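PDB 2NR4: conserved protein from Methanosarcina mazei, which binds flavin mononucleotide and belongs to a family of unknown function in the FMN-binding clan, but whose reaction, if any, is not known. Local coordinates for residues A44-I49 and V88-S93; I34-F39 and A77-Y82; D83-V88 and E200-K205. All blocks are in the same frame, centred on the assembly; numbering follows the deposited sequence.

Contact 1: residues A44-I49 and V88-S93; sequences AAPIGI and VRSTFS. With FMN (flavin mononucleotide), chain C.
The flavin is the flat group that both segments address. Ile47 CD1 lies over its pyrimidine end, 3.5 Å from FMN C2, and Pro46 CB approaches the same face at the far end, 3.7 Å from FMN C8. At the edge, Gly48 N gives a nearly straight bond to FMN O4 (2.7 Å, 174°). Within the helix, Thr91 CG2 covers one face of the Phe92 ring and Val88 CG1 meets its edge. Strand and helix segments cross almost perpendicularly (103°), and they meet chiefly at the Pro46 ring, with Ala44 CB also against Ser90 CB. The proline CG comes to 3.1 Å from Thr91 OG1 and its CD to 3.3 Å from Ser90 OG. Both hydroxyls are already engaged in the helix, Thr91 with Phe87 O and Ser90 with Leu86 O and Phe87 O, so against the proline they serve as packing surface. The ribityl chain then spans the junction: FMN O2' donates to Pro46 O (2.6 Å) and FMN O4' to Thr91 O. A barrel strand and the end of a helix gripping the cofactor through backbone groups form the FMN pocket here, consistent with the split-barrel flavoproteins of the FMN-binding clan.

Contact 2: residues I34-F39 and A77-Y82; sequences IASTGF and ASNVVY
The carboxamide of Asn79 lies across the neighbouring strand and faces Ser36 and the backbone of Ile34. Its CG is anti to its own carbonyl carbon (chi1 -61°), and with chi2 at -89° ND2 comes between two acceptors. One N-H points to Ile34 O at 2.9 Å, approaching from above that carbonyl plane; the other reaches Ser36 OG at 3.0 Å. Both acceptors lie almost in the plane of the amide, so its rotation is well fixed, and OD1 on the other side accepts from Leu113 N. Ser36 OG sits in the crowded position between its backbone N and carbonyl carbon, beside Ala77 CB (3.3 Å), and is also bonded to Pro111 O. The buried polar ends on this side of the sheet are thus tied to the backbone of strand 110-113. Strands 29-37 and 75-79 are the first and last in the order of the six-stranded antiparallel sheet, and their pairing closes the barrel. Ser36 and Ala77 form a regular hydrogen-bonded pair, with Ser36 N to Ala77 O at 2.9 Å and Ala77 N to Ser36 O at 3.0 Å. Toward Asn79 the ladder loosens: Ile34 N still bonds straight to Asn79 O, but the return bond from Asn79 N to Ile34 O is weak and bent. Further along, Ile34 and Val81 cross obliquely, the tip CD1 of Ile34 seated against the branch of Val81, about equally near CB, CG1 and CG2 and 3.6 Å from Val81 CG2. Phe87 of helix 84-92 packs on both side chains, and Tyr82 OH bonds to Pro154 O of the second subunit.

Contact 3: residues D83-V88 and E200-K205; sequences DPILFV and EKKAMK
Segments 84-88 and 200-205 run nearly parallel (15°), their axes 8.5 Å apart at closest, where helix 84-92 beside the FMN-binding barrel packs on helix 198-210 of the C-terminal helical region. The tight part is built round Ala203. Its small side chain points toward the other helix and lets the backbones come close, the CA atoms of Ile85 and Ala203 being only 4.8 Å apart. Ala203 CB touches Pro84 CB at 3.9 Å, lies against the Pro84 carbonyl, and meets Val88 CG2 a turn further on, also at 3.9 Å. The other methyl of Val88, CG1, anti to the backbone N, rests against Ala203 O. Phe160 and Val163 of helix 158-176 pack on Pro84 and Val88 respectively, so this side is buried. Glu200 finishes it at the Pro84 end: its chain bends at chi2 (77°), crosses the proline at about a right angle and brings OE2 to the CG-CD side of its ring, 3.6 Å from Pro84 CG, while OE1 is bonded to Gly197 N. The flank at Ile85 is looser. Ile85, only partly exposed, crosses Lys202 obliquely, its CD1 3.9 Å from Lys202 CB and close to Lys202 CD. Past that the lysine chain bends and its ammonium end leads away from the helix pair; Lys202 as a whole is solvent-exposed. At the start of helix 84-92 Asp83 is the N-cap, and its OD1 takes the N-H of Ile85 at 3.2 Å, from well above the carboxylate plane and with a bent angle of 137°.

In the fold
Contacts 1 and 2 are wholly buried near the centre of the chain, contact 2 within the barrel wall and contact 1 between a barrel strand and helix 84-92; Ala45 O probably accepts from Ala35 N between them. Contact 3 lies further out and has an exposed margin. Helix 84-92 serves contacts 1 and 3, which share Val88: Thr91 near its end bonds the cofactor, while Pro84, Ile85 and Val88 pack on helix 198-210. It also covers contact 2, whose Ile34 and Val81 touch Leu86 and Phe87. Contact 2 is rich in backbone and amide hydrogen bonds, contact 1 joins its segments mainly by packing and by bonds made through FMN, and contact 3 depends on apolar packing between helices.

Contact 1: residues A44-I49 and V88-S93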
loop_
_atom_site.group_PDB
_atom_site.type_symbol
_atom_site.label_atom_id
_atom_site.label_comp_id
_atom_site.label_asym_id
_atom_site.label_seq_id
_atom_site.Cartn_x
_atom_site.Cartn_y
_atom_site.Cartn_z
ATOM N N ALA A 44 -4.098 0.464 -21.098
ATOM C CA ALA A 44 -3.557 0.404 -19.738
ATOM C C ALA A 44 -3.952 -0.927 -19.113
ATOM O O ALA A 44 -5.049 -1.423 -19.348
ATOM C CB ALA A 44 -4.119 1.547 -18.927
ATOM N N ALA A 45 -3.088 -1.494 -18.279
ATOM C CA ALA A 45 -3.451 -2.738 -17.557
ATOM C C ALA A 45 -2.548 -2.889 -16.328
ATOM O O ALA A 45 -1.381 -2.561 -16.414
ATOM C CB ALA A 45 -3.238 -3.928 -18.477
ATOM N N PRO A 46 -3.082 -3.365 -15.199
ATOM C CA PRO A 46 -2.177 -3.661 -14.055
ATOM C C PRO A 46 -1.156 -4.725 -14.384
ATOM O O PRO A 46 -1.459 -5.748 -15.021
ATOM C CB PRO A 46 -3.123 -4.118 -12.951
ATOM C CG PRO A 46 -4.386 -3.428 -13.288
ATOM C CD PRO A 46 -4.484 -3.542 -14.807
ATOM N N ILE A 47 0.085 -4.444 -13.980
ATOM C CA ILE A 47 1.202 -5.334 -14.241
ATOM C C ILE A 47 2.156 -5.182 -13.087
ATOM O O ILE A 47 2.320 -4.083 -12.578
ATOM C CB ILE A 47 1.947 -4.891 -15.540
ATOM C CG1 ILE A 47 1.024 -5.022 -16.775
ATOM C CG2 ILE A 47 3.207 -5.682 -15.749
ATOM C CD1 ILE A 47 0.865 -6.460 -17.262
ATOM N N GLY A 48 2.792 -6.275 -12.683
ATOM C CA GLY A 48 3.825 -6.193 -11.622
ATOM C C GLY A 48 5.194 -6.061 -12.299
ATOM O O GLY A 48 5.536 -6.868 -13.163
ATOM N N ILE A 49 5.938 -5.018 -12.003
ATOM C CA ILE A 49 7.335 -4.935 -12.464
ATOM C C ILE A 49 8.221 -5.525 -11.350
ATOM O O ILE A 49 8.082 -5.107 -10.162
ATOM C CB ILE A 49 7.693 -3.489 -12.761
ATOM C CG1 ILE A 49 6.902 -3.019 -14.024
ATOM C CG2 ILE A 49 9.229 -3.300 -12.933
ATOM C CD1 ILE A 49 7.077 -1.627 -14.345
ATOM N N VAL A 88 -9.096 -0.798 -11.036
ATOM C CA VAL A 88 -10.135 -1.721 -11.393
ATOM C C VAL A 88 -10.578 -1.391 -12.817
ATOM O O VAL A 88 -10.757 -2.282 -13.612
ATOM C CB VAL A 88 -11.312 -1.665 -10.402
ATOM C CG1 VAL A 88 -12.490 -2.489 -10.898
ATOM C CG2 VAL A 88 -10.868 -2.192 -9.002
ATOM N N ARG A 89 -10.714 -0.116 -13.131
ATOM C CA ARG A 89 -11.095 0.273 -14.505
ATOM C C ARG A 89 -10.075 -0.216 -15.524
ATOM O O ARG A 89 -10.453 -0.709 -16.590
ATOM C CB ARG A 89 -11.233 1.785 -14.607
ATOM C CG ARG A 89 -12.471 2.327 -13.866
ATOM C CD ARG A 89 -12.735 3.781 -14.189
ATOM N NE ARG A 89 -12.757 3.989 -15.640
ATOM C CZ ARG A 89 -12.001 4.859 -16.306
ATOM N NH1 ARG A 89 -11.144 5.668 -15.681
ATOM N NH2 ARG A 89 -12.114 4.913 -17.640
ATOM N N SER A 90 -8.780 -0.080 -15.219
ATOM C CA SER A 90 -7.784 -0.556 -16.189
ATOM C C SER A 90 -7.760 -2.083 -16.290
ATOM O O SER A 90 -7.290 -2.655 -17.270
ATOM C CB SER A 90 -6.401 -0.009 -15.874
ATOM O OG SER A 90 -5.946 -0.577 -14.674
ATOM N N THR A 91 -8.242 -2.773 -15.263
ATOM C CA THR A 91 -8.268 -4.230 -15.319
ATOM C C THR A 91 -9.398 -4.754 -16.171
ATOM O O THR A 91 -9.204 -5.677 -16.952
ATOM C CB THR A 91 -8.434 -4.865 -13.906
ATOM O OG1 THR A 91 -7.352 -4.463 -13.090
ATOM C CG2 THR A 91 -8.505 -6.406 -13.988
ATOM N N PHE A 92 -10.591 -4.191 -15.993
ATOM C CA PHE A 92 -11.805 -4.761 -16.565
ATOM C C PHE A 92 -12.387 -3.959 -17.703
ATOM O O PHE A 92 -13.412 -4.364 -18.285
ATOM C CB PHE A 92 -12.879 -4.925 -15.486
ATOM C CG PHE A 92 -12.495 -5.904 -14.412
ATOM C CD1 PHE A 92 -12.429 -7.273 -14.686
ATOM C CD2 PHE A 92 -12.171 -5.462 -13.143
ATOM C CE1 PHE A 92 -12.033 -8.182 -13.689
ATOM C CE2 PHE A 92 -11.779 -6.358 -12.167
ATOM C CZ PHE A 92 -11.724 -7.704 -12.436
ATOM N N SER A 93 -11.743 -2.845 -18.034
ATOM C CA SER A 93 -12.250 -1.945 -19.075
ATOM C C SER A 93 -11.122 -1.409 -19.924
ATOM O O SER A 93 -9.978 -1.795 -19.771
ATOM C CB SER A 93 -13.000 -0.755 -18.467
ATOM O OG SER A 93 -14.022 -1.173 -17.588
HETATM N N1 FMN C . -0.884 -9.579 -15.959
HETATM C C2 FMN C . 0.367 -9.878 -16.458
HETATM O O2 FMN C . 0.448 -10.362 -17.584
HETATM N N3 FMN C . 1.494 -9.668 -15.692
HETATM C C4 FMN C . 1.382 -9.131 -14.419
HETATM O O4 FMN C . 2.372 -8.738 -13.814
HETATM C C4A FMN C . 0.123 -8.816 -13.913
HETATM N N5 FMN C . -0.016 -8.287 -12.640
HETATM C C5A FMN C . -1.268 -7.956 -12.141
HETATM C C6 FMN C . -1.386 -7.405 -10.858
HETATM C C7 FMN C . -2.633 -7.067 -10.351
HETATM C C7M FMN C . -2.721 -6.545 -8.944
HETATM C C8 FMN C . -3.780 -7.306 -11.137
HETATM C C8M FMN C . -5.118 -6.822 -10.719
HETATM C C9 FMN C . -3.672 -7.863 -12.419
HETATM C C9A FMN C . -2.399 -8.178 -12.927
HETATM N N10 FMN C . -2.259 -8.728 -14.203
HETATM C C10 FMN C . -1.010 -9.047 -14.693
HETATM C "C1'" FMN C . -3.472 -9.121 -14.991
HETATM C "C2'" FMN C . -3.769 -8.018 -15.999
HETATM O "O2'" FMN C . -3.824 -6.781 -15.340
HETATM C "C3'" FMN C . -5.129 -8.282 -16.601
HETATM O "O3'" FMN C . -5.081 -9.520 -17.289
HETATM C "C4'" FMN C . -5.565 -7.136 -17.512
HETATM O "O4'" FMN C . -6.928 -7.366 -17.769
HETATM C "C5'" FMN C . -4.767 -7.097 -18.822
HETATM O "O5'" FMN C . -5.417 -6.276 -19.771
HETATM P P FMN C . -4.818 -5.881 -21.227
HETATM O O1P FMN C . -5.381 -6.935 -22.195
HETATM O O2P FMN C . -3.279 -6.022 -21.188
HETATM O O3P FMN C . -5.369 -4.499 -21.588
#

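Contact 2: residues I34-F39 and A77-Y82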
loop_
_atom_site.group_PDB
_atom_site.type_symbol
_atom_site.label_atom_id
_atom_site.label_comp_id
_atom_site.label_asym_id
_atom_site.label_seq_id
_atom_site.Cartn_x
_atom_site.Cartn_y
_atom_site.Cartn_z
ATOM N N ILE A 34 0.278 0.420 -13.033
ATOM C CA ILE A 34 -0.521 0.224 -14.240
ATOM C C ILE A 34 0.403 0.477 -15.430
ATOM O O ILE A 34 1.009 1.525 -15.545
ATOM C CB ILE A 34 -1.706 1.179 -14.230
ATOM C CG1 ILE A 34 -2.645 0.757 -13.071
ATOM C CG2 ILE A 34 -2.406 1.180 -15.633
ATOM C CD1 ILE A 34 -3.635 1.792 -12.720
ATOM N N ALA A 35 0.488 -0.483 -16.322
ATOM C CA ALA A 35 1.401 -0.364 -17.455
ATOM C C ALA A 35 0.646 0.269 -18.610
ATOM O O ALA A 35 -0.432 -0.217 -18.948
ATOM C CB ALA A 35 1.848 -1.722 -17.858
ATOM N N SER A 36 1.219 1.314 -19.218
ATOM C CA SER A 36 0.602 1.886 -20.455
ATOM C C SER A 36 1.409 1.400 -21.657
ATOM O O SER A 36 2.643 1.362 -21.616
ATOM C CB SER A 36 0.556 3.423 -20.434
ATOM O OG SER A 36 1.794 4.001 -20.047
ATOM N N THR A 37 0.721 1.053 -22.742
ATOM C CA THR A 37 1.414 0.554 -23.935
ATOM C C THR A 37 0.607 1.084 -25.138
ATOM O O THR A 37 -0.496 1.592 -24.953
ATOM C CB THR A 37 1.390 -0.987 -24.024
ATOM O OG1 THR A 37 0.049 -1.512 -23.845
ATOM C CG2 THR A 37 2.403 -1.686 -23.053
ATOM N N GLY A 38 1.132 0.923 -26.352
ATOM C CA GLY A 38 0.320 1.175 -27.546
ATOM C C GLY A 38 0.533 2.544 -28.137
ATOM O O GLY A 38 -0.218 3.459 -27.864
ATOM N N PHE A 39 1.584 2.655 -28.933
ATOM C CA PHE A 39 1.877 3.818 -29.737
ATOM C C PHE A 39 0.623 4.285 -30.471
ATOM O O PHE A 39 0.236 5.458 -30.354
ATOM C CB PHE A 39 2.985 3.464 -30.754
ATOM C CG PHE A 39 4.391 3.673 -30.247
ATOM C CD1 PHE A 39 4.918 4.961 -30.106
ATOM C CD2 PHE A 39 5.226 2.578 -29.980
ATOM C CE1 PHE A 39 6.245 5.155 -29.658
ATOM C CE2 PHE A 39 6.552 2.757 -29.528
ATOM C CZ PHE A 39 7.058 4.052 -29.376
ATOM N N ALA A 77 5.333 1.637 -20.392
ATOM C CA ALA A 77 5.626 2.598 -19.330
ATOM C C ALA A 77 4.956 2.140 -18.023
ATOM O O ALA A 77 3.822 1.678 -18.042
ATOM C CB ALA A 77 5.097 3.963 -19.701
ATOM N N SER A 78 5.683 2.222 -16.912
ATOM C CA SER A 78 5.045 2.099 -15.622
ATOM C C SER A 78 4.300 3.380 -15.272
ATOM O O SER A 78 4.765 4.495 -15.565
ATOM C CB SER A 78 6.132 1.842 -14.549
ATOM O OG SER A 78 7.105 2.884 -14.532
ATOM N N ASN A 79 3.175 3.241 -14.590
ATOM C CA ASN A 79 2.426 4.352 -13.990
ATOM C C ASN A 79 2.051 4.008 -12.546
ATOM O O ASN A 79 1.265 3.068 -12.312
ATOM C CB ASN A 79 1.120 4.609 -14.738
ATOM C CG ASN A 79 1.375 4.983 -16.205
ATOM O OD1 ASN A 79 1.536 6.162 -16.526
ATOM N ND2 ASN A 79 1.495 3.976 -17.071
ATOM N N VAL A 80 2.574 4.789 -11.615
ATOM C CA VAL A 80 2.234 4.597 -10.185
ATOM C C VAL A 80 0.893 5.241 -9.917
ATOM O O VAL A 80 0.699 6.435 -10.196
ATOM C CB VAL A 80 3.321 5.163 -9.209
ATOM C CG1 VAL A 80 2.805 5.069 -7.753
ATOM C CG2 VAL A 80 4.658 4.415 -9.400
ATOM N N VAL A 81 -0.032 4.441 -9.412
ATOM C CA VAL A 81 -1.407 4.862 -9.184
ATOM C C VAL A 81 -1.803 4.428 -7.755
ATOM O O VAL A 81 -1.629 3.259 -7.389
ATOM C CB VAL A 81 -2.290 4.203 -10.284
ATOM C CG1 VAL A 81 -3.786 4.112 -9.866
ATOM C CG2 VAL A 81 -2.036 4.869 -11.688
ATOM N N TYR A 82 -2.337 5.365 -6.966
ATOM C CA TYR A 82 -2.849 5.055 -5.613
ATOM C C TYR A 82 -4.381 4.995 -5.604
ATOM O O TYR A 82 -4.973 4.661 -4.600
ATOM C CB TYR A 82 -2.416 6.122 -4.590
ATOM C CG TYR A 82 -0.922 6.296 -4.451
ATOM C CD1 TYR A 82 -0.067 5.217 -4.521
ATOM C CD2 TYR A 82 -0.381 7.546 -4.195
ATOM C CE1 TYR A 82 1.315 5.377 -4.366
ATOM C CE2 TYR A 82 0.986 7.716 -4.054
ATOM C CZ TYR A 82 1.825 6.631 -4.145
ATOM O OH TYR A 82 3.185 6.804 -4.021
#

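Contact 3: residues D83-V88 and E200-K205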
loop_
_atom_site.group_PDB
_atom_site.type_symbol
_atom_site.label_atom_id
_atom_site.label_comp_id
_atom_site.label_asym_id
_atom_site.label_seq_id
_atom_site.Cartn_x
_atom_site.Cartn_y
_atom_site.Cartn_z
ATOM N N ASP A 83 -4.999 5.268 -6.750
ATOM C CA ASP A 83 -6.443 5.275 -6.881
ATOM C C ASP A 83 -6.997 3.882 -7.224
ATOM O O ASP A 83 -6.706 3.351 -8.296
ATOM C CB ASP A 83 -6.804 6.288 -7.968
ATOM C CG ASP A 83 -8.285 6.390 -8.206
ATOM O OD1 ASP A 83 -9.130 5.957 -7.342
ATOM O OD2 ASP A 83 -8.591 6.940 -9.289
ATOM N N PRO A 84 -7.796 3.279 -6.319
ATOM C CA PRO A 84 -8.233 1.907 -6.574
ATOM C C PRO A 84 -9.235 1.857 -7.745
ATOM O O PRO A 84 -9.344 0.837 -8.397
ATOM C CB PRO A 84 -8.905 1.518 -5.253
ATOM C CG PRO A 84 -9.421 2.853 -4.734
ATOM C CD PRO A 84 -8.316 3.790 -5.038
ATOM N N ILE A 85 -9.970 2.947 -7.961
ATOM C CA ILE A 85 -10.881 3.052 -9.132
ATOM C C ILE A 85 -10.149 2.844 -10.464
ATOM O O ILE A 85 -10.556 2.040 -11.299
ATOM C CB ILE A 85 -11.715 4.356 -9.122
ATOM C CG1 ILE A 85 -12.717 4.339 -7.940
ATOM C CG2 ILE A 85 -12.501 4.467 -10.464
ATOM C CD1 ILE A 85 -13.385 5.704 -7.663
ATOM N N LEU A 86 -9.037 3.550 -10.646
ATOM C CA LEU A 86 -8.221 3.391 -11.869
ATOM C C LEU A 86 -7.639 1.993 -12.025
ATOM O O LEU A 86 -7.628 1.412 -13.131
ATOM C CB LEU A 86 -7.160 4.484 -11.914
ATOM C CG LEU A 86 -6.562 5.067 -13.189
ATOM C CD1 LEU A 86 -7.640 5.329 -14.290
ATOM C CD2 LEU A 86 -5.873 6.348 -12.793
ATOM N N PHE A 87 -7.186 1.384 -10.927
ATOM C CA PHE A 87 -6.814 -0.011 -11.001
ATOM C C PHE A 87 -7.875 -0.946 -11.539
ATOM O O PHE A 87 -7.600 -1.848 -12.331
ATOM C CB PHE A 87 -6.384 -0.551 -9.605
ATOM C CG PHE A 87 -4.927 -0.677 -9.445
ATOM C CD1 PHE A 87 -4.273 -1.825 -9.866
ATOM C CD2 PHE A 87 -4.192 0.353 -8.881
ATOM C CE1 PHE A 87 -2.924 -1.940 -9.723
ATOM C CE2 PHE A 87 -2.843 0.229 -8.747
ATOM C CZ PHE A 87 -2.220 -0.923 -9.187
ATOM N N VAL A 88 -9.096 -0.798 -11.036
ATOM C CA VAL A 88 -10.135 -1.721 -11.393
ATOM C C VAL A 88 -10.578 -1.391 -12.817
ATOM O O VAL A 88 -10.757 -2.282 -13.612
ATOM C CB VAL A 88 -11.312 -1.665 -10.402
ATOM C CG1 VAL A 88 -12.490 -2.489 -10.898
ATOM C CG2 VAL A 88 -10.868 -2.192 -9.002
ATOM N N GLU A 200 -12.412 3.145 -2.505
ATOM C CA GLU A 200 -12.411 1.684 -2.406
ATOM C C GLU A 200 -13.785 1.048 -2.540
ATOM O O GLU A 200 -13.956 -0.003 -3.181
ATOM C CB GLU A 200 -11.759 1.209 -1.106
ATOM C CG GLU A 200 -10.253 1.385 -1.091
ATOM C CD GLU A 200 -9.801 2.797 -0.844
ATOM O OE1 GLU A 200 -10.571 3.576 -0.227
ATOM O OE2 GLU A 200 -8.662 3.135 -1.274
ATOM N N LYS A 201 -14.774 1.678 -1.915
ATOM C CA LYS A 201 -16.113 1.118 -1.960
ATOM C C LYS A 201 -16.672 1.191 -3.383
ATOM O O LYS A 201 -17.291 0.230 -3.831
ATOM C CB LYS A 201 -17.016 1.742 -0.888
ATOM C CG LYS A 201 -16.558 1.414 0.561
ATOM C CD LYS A 201 -17.409 2.224 1.583
ATOM C CE LYS A 201 -16.821 2.187 2.993
ATOM N NZ LYS A 201 -17.533 3.150 3.904
ATOM N N LYS A 202 -16.381 2.277 -4.095
ATOM C CA LYS A 202 -16.702 2.414 -5.529
ATOM C C LYS A 202 -15.960 1.387 -6.398
ATOM O O LYS A 202 -16.541 0.801 -7.321
ATOM C CB LYS A 202 -16.385 3.831 -6.047
ATOM C CG LYS A 202 -17.360 4.930 -5.644
ATOM C CD LYS A 202 -17.237 6.162 -6.584
ATOM C CE LYS A 202 -17.231 7.481 -5.768
ATOM N NZ LYS A 202 -18.280 7.445 -4.695
ATOM N N ALA A 203 -14.676 1.155 -6.085
ATOM C CA ALA A 203 -13.868 0.158 -6.800
ATOM C C ALA A 203 -14.436 -1.249 -6.693
ATOM O O ALA A 203 -14.543 -1.954 -7.689
ATOM C CB ALA A 203 -12.405 0.191 -6.325
ATOM N N MET A 204 -14.841 -1.642 -5.487
ATOM C CA MET A 204 -15.459 -2.945 -5.290
ATOM C C MET A 204 -16.730 -3.084 -6.099
ATOM O O MET A 204 -16.964 -4.128 -6.697
ATOM C CB MET A 204 -15.760 -3.195 -3.810
ATOM C CG MET A 204 -14.556 -3.612 -2.992
ATOM S SD MET A 204 -13.585 -5.016 -3.628
ATOM C CE MET A 204 -14.719 -6.280 -3.734
ATOM N N LYS A 205 -17.547 -2.039 -6.138
ATOM C CA LYS A 205 -18.772 -2.053 -6.944
ATOM C C LYS A 205 -18.445 -2.306 -8.420
ATOM O O LYS A 205 -19.139 -3.073 -9.104
ATOM C CB LYS A 205 -19.526 -0.734 -6.786
ATOM C CG LYS A 205 -21.050 -0.876 -6.514
ATOM C CD LYS A 205 -21.692 0.490 -6.181
ATOM C CE LYS A 205 -22.736 0.394 -5.045
ATOM N NZ LYS A 205 -24.195 0.465 -5.446
#